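Local coordinates for Two-component insecticidal protein 16 kDa unit (PDB 5V3S) that acts as the 16 kDa aegerolysin-family component of a binary insecticidal toxin that kills corn rootworm, at residues Lys51-Pro55 with Ser56-Gly60. Residues are numbered along the deposited sequence; the frame is centred on the assembly and turned at random.
Sequences KEISP and SQING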
ATOM      1  N   LYS A  51       3.059 -14.995   8.984  1.00 20.95           N
ATOM      2  CA  LYS A  51       4.332 -14.407   9.311  1.00 20.00           C
ATOM      3  C   LYS A  51       4.196 -12.847   9.456  1.00 18.20           C
ATOM      4  O   LYS A  51       4.399 -12.122   8.490  1.00 17.40           O
ATOM      5  CB  LYS A  51       5.410 -14.753   8.250  1.00 22.57           C
ATOM      6  CG  LYS A  51       6.077 -16.165   8.345  1.00 25.64           C
ATOM      7  CD  LYS A  51       6.970 -16.433   7.124  1.00 29.98           C
ATOM      8  CE  LYS A  51       8.217 -17.260   7.465  1.00 35.58           C
ATOM      9  NZ  LYS A  51       8.014 -18.643   8.018  1.00 38.06           N
ATOM     10  N   GLU A  52       3.858 -12.401  10.653  1.00 17.12           N
ATOM     11  CA  GLU A  52       3.563 -10.962  10.940  1.00 16.95           C
ATOM     12  C   GLU A  52       4.844 -10.167  10.935  1.00 15.47           C
ATOM     13  O   GLU A  52       5.907 -10.688  11.349  1.00 14.77           O
ATOM     14  CB  GLU A  52       2.844 -10.767  12.297  1.00 17.32           C
ATOM     15  CG  GLU A  52       2.741  -9.314  12.801  1.00 16.37           C
ATOM     16  CD  GLU A  52       1.782  -9.065  13.989  1.00 17.19           C
ATOM     17  OE1 GLU A  52       1.435 -10.054  14.669  1.00 17.94           O
ATOM     18  OE2 GLU A  52       1.387  -7.884  14.239  1.00 18.89           O
ATOM     19  N   ILE A  53       4.777  -8.953  10.412  1.00 13.95           N
ATOM     20  CA  ILE A  53       5.857  -7.990  10.488  1.00 13.55           C
ATOM     21  C   ILE A  53       5.213  -6.681  11.062  1.00 12.93           C
ATOM     22  O   ILE A  53       3.988  -6.412  10.915  1.00 13.43           O
ATOM     23  CB  ILE A  53       6.567  -7.732   9.116  1.00 13.08           C
ATOM     24  CG1 ILE A  53       5.620  -7.031   8.128  1.00 12.60           C
ATOM     25  CG2 ILE A  53       7.150  -9.026   8.567  1.00 15.27           C
ATOM     26  CD1 ILE A  53       6.189  -6.759   6.715  1.00 12.97           C
ATOM     27  N   SER A  54       6.045  -5.823  11.600  1.00 13.42           N
ATOM     28  CA  SER A  54       5.566  -4.606  12.174  1.00 12.65           C
ATOM     29  C   SER A  54       5.608  -3.479  11.163  1.00 12.22           C
ATOM     30  O   SER A  54       6.411  -3.544  10.180  1.00 12.61           O
ATOM     31  CB  SER A  54       6.416  -4.275  13.414  1.00 13.13           C
ATOM     32  OG  SER A  54       7.734  -4.044  12.960  1.00 13.77           O
ATOM     33  N   PRO A  55       4.887  -2.378  11.440  1.00 13.43           N
ATOM     34  CA  PRO A  55       5.055  -1.111  10.678  1.00 12.17           C
ATOM     35  C   PRO A  55       6.485  -0.707  10.553  1.00 13.05           C
ATOM     36  O   PRO A  55       6.885  -0.213   9.463  1.00  9.84           O
ATOM     37  CB  PRO A  55       4.231  -0.096  11.496  1.00 12.31           C
ATOM     38  CG  PRO A  55       3.137  -0.971  12.023  1.00 12.24           C
ATOM     39  CD  PRO A  55       3.759  -2.284  12.391  1.00 12.41           C
ATOM     40  N   SER A  56       7.236  -0.882  11.664  1.00 10.81           N
ATOM     41  CA  SER A  56       8.624  -0.471  11.653  1.00 11.69           C
ATOM     42  C   SER A  56       9.519  -1.222  10.619  1.00 11.39           C
ATOM     43  O   SER A  56      10.509  -0.662  10.101  1.00 12.34           O
ATOM     44  CB  SER A  56       9.197  -0.462  13.074  1.00 10.82           C
ATOM     45  OG  SER A  56       9.360  -1.775  13.640  1.00 12.31           O
ATOM     46  N   GLN A  57       9.170  -2.464  10.320  1.00 12.38           N
ATOM     47  CA  GLN A  57       9.847  -3.241   9.272  1.00 12.12           C
ATOM     48  C   GLN A  57       9.544  -2.792   7.836  1.00 13.36           C
ATOM     49  O   GLN A  57      10.391  -2.997   6.961  1.00 12.35           O
ATOM     50  CB  GLN A  57       9.533  -4.706   9.400  1.00 12.23           C
ATOM     51  CG  GLN A  57      10.127  -5.227  10.723  1.00 12.21           C
ATOM     52  CD  GLN A  57       9.825  -6.658  10.916  1.00 12.97           C
ATOM     53  OE1 GLN A  57       8.744  -7.016  11.458  1.00 14.16           O
ATOM     54  NE2 GLN A  57      10.671  -7.521  10.344  1.00 13.89           N
ATOM     55  N   ILE A  58       8.405  -2.125   7.656  1.00 12.48           N
ATOM     56  CA  ILE A  58       8.050  -1.482   6.386  1.00 11.85           C
ATOM     57  C   ILE A  58       8.699  -0.091   6.250  1.00 11.80           C
ATOM     58  O   ILE A  58       9.303   0.234   5.200  1.00 11.88           O
ATOM     59  CB  ILE A  58       6.540  -1.401   6.284  1.00 12.84           C
ATOM     60  CG1 ILE A  58       5.974  -2.784   6.171  1.00 14.25           C
ATOM     61  CG2 ILE A  58       6.075  -0.639   5.057  1.00 13.00           C
ATOM     62  CD1 ILE A  58       4.487  -2.790   6.429  1.00 15.97           C
ATOM     63  N   ASN A  59       8.543   0.731   7.310  1.00 11.02           N
ATOM     64  CA  ASN A  59       9.015   2.071   7.266  1.00 11.39           C
ATOM     65  C   ASN A  59      10.515   2.135   7.023  1.00 12.30           C
ATOM     66  O   ASN A  59      11.288   1.370   7.631  1.00 15.36           O
ATOM     67  CB  ASN A  59       8.633   2.787   8.553  1.00 11.82           C
ATOM     68  CG  ASN A  59       7.195   3.125   8.576  1.00 12.92           C
ATOM     69  OD1 ASN A  59       6.553   3.121   7.519  1.00 13.53           O
ATOM     70  ND2 ASN A  59       6.620   3.174   9.753  1.00 11.97           N
ATOM     71  N   GLY A  60      10.937   2.985   6.086  1.00 12.34           N
ATOM     72  CA  GLY A  60      12.325   3.063   5.689  1.00 12.13           C
ATOM     73  C   GLY A  60      12.766   2.226   4.523  1.00 12.55           C
ATOM     74  O   GLY A  60      13.924   2.403   3.984  1.00 15.01           O
TER
HETATM   75  O   HOH W   1       8.503  -9.838  12.391  1.00 20.91           O
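S54 and Q57 form the reciprocal half of a capping box at the start of the short helix 55-58. This turn follows the edge strand 52-53 on the surface of the aegerolysin fold. The side chain of Q57 reaches back toward the end of strand 52-53. Its CG lies beside its own backbone N (chi1 -65°), and the extended chain beyond carries OE1 back to the backbone N of S54. S54 N donates to Q57 OE1 at 3.0 Å, with a fairly straight N-H (161°). The donor is tilted somewhat from the amide plane. This brings Q57 OE1 to 3.2 Å from I53 CA. Q57 OE1 also takes a proton from water 1, again at 3.0 Å. The same water donates to E52 O. The amide oxygen is thus gripped by a backbone N-H and a water, which ties the strand end to the helix.

Backbone bonds shape the turn itself. Q57 N donates to S54 O in a bent bond. P55 O accepts from N59 N at 2.9 Å, one turn of helix. Its second bond, from I58 N, is weak. N59 OD1 looks elsewhere, to A36 N on strand 31-38.

The two serine hydroxyls meet on the outer side: S54 OG and S56 OG are 2.9 Å apart and hydrogen-bonded, with the donor undecided.

The apolar contact faces the protein. I53 and I58 cross at about a right angle, and both also touch F43 on strand 40-44. I58 is buried, and further packs on V33, A36, Y69 and I71. I58 thus meets strands of both sheets. Between the isoleucines, I53 CD1 comes to 4.0 Å from I58 CG1.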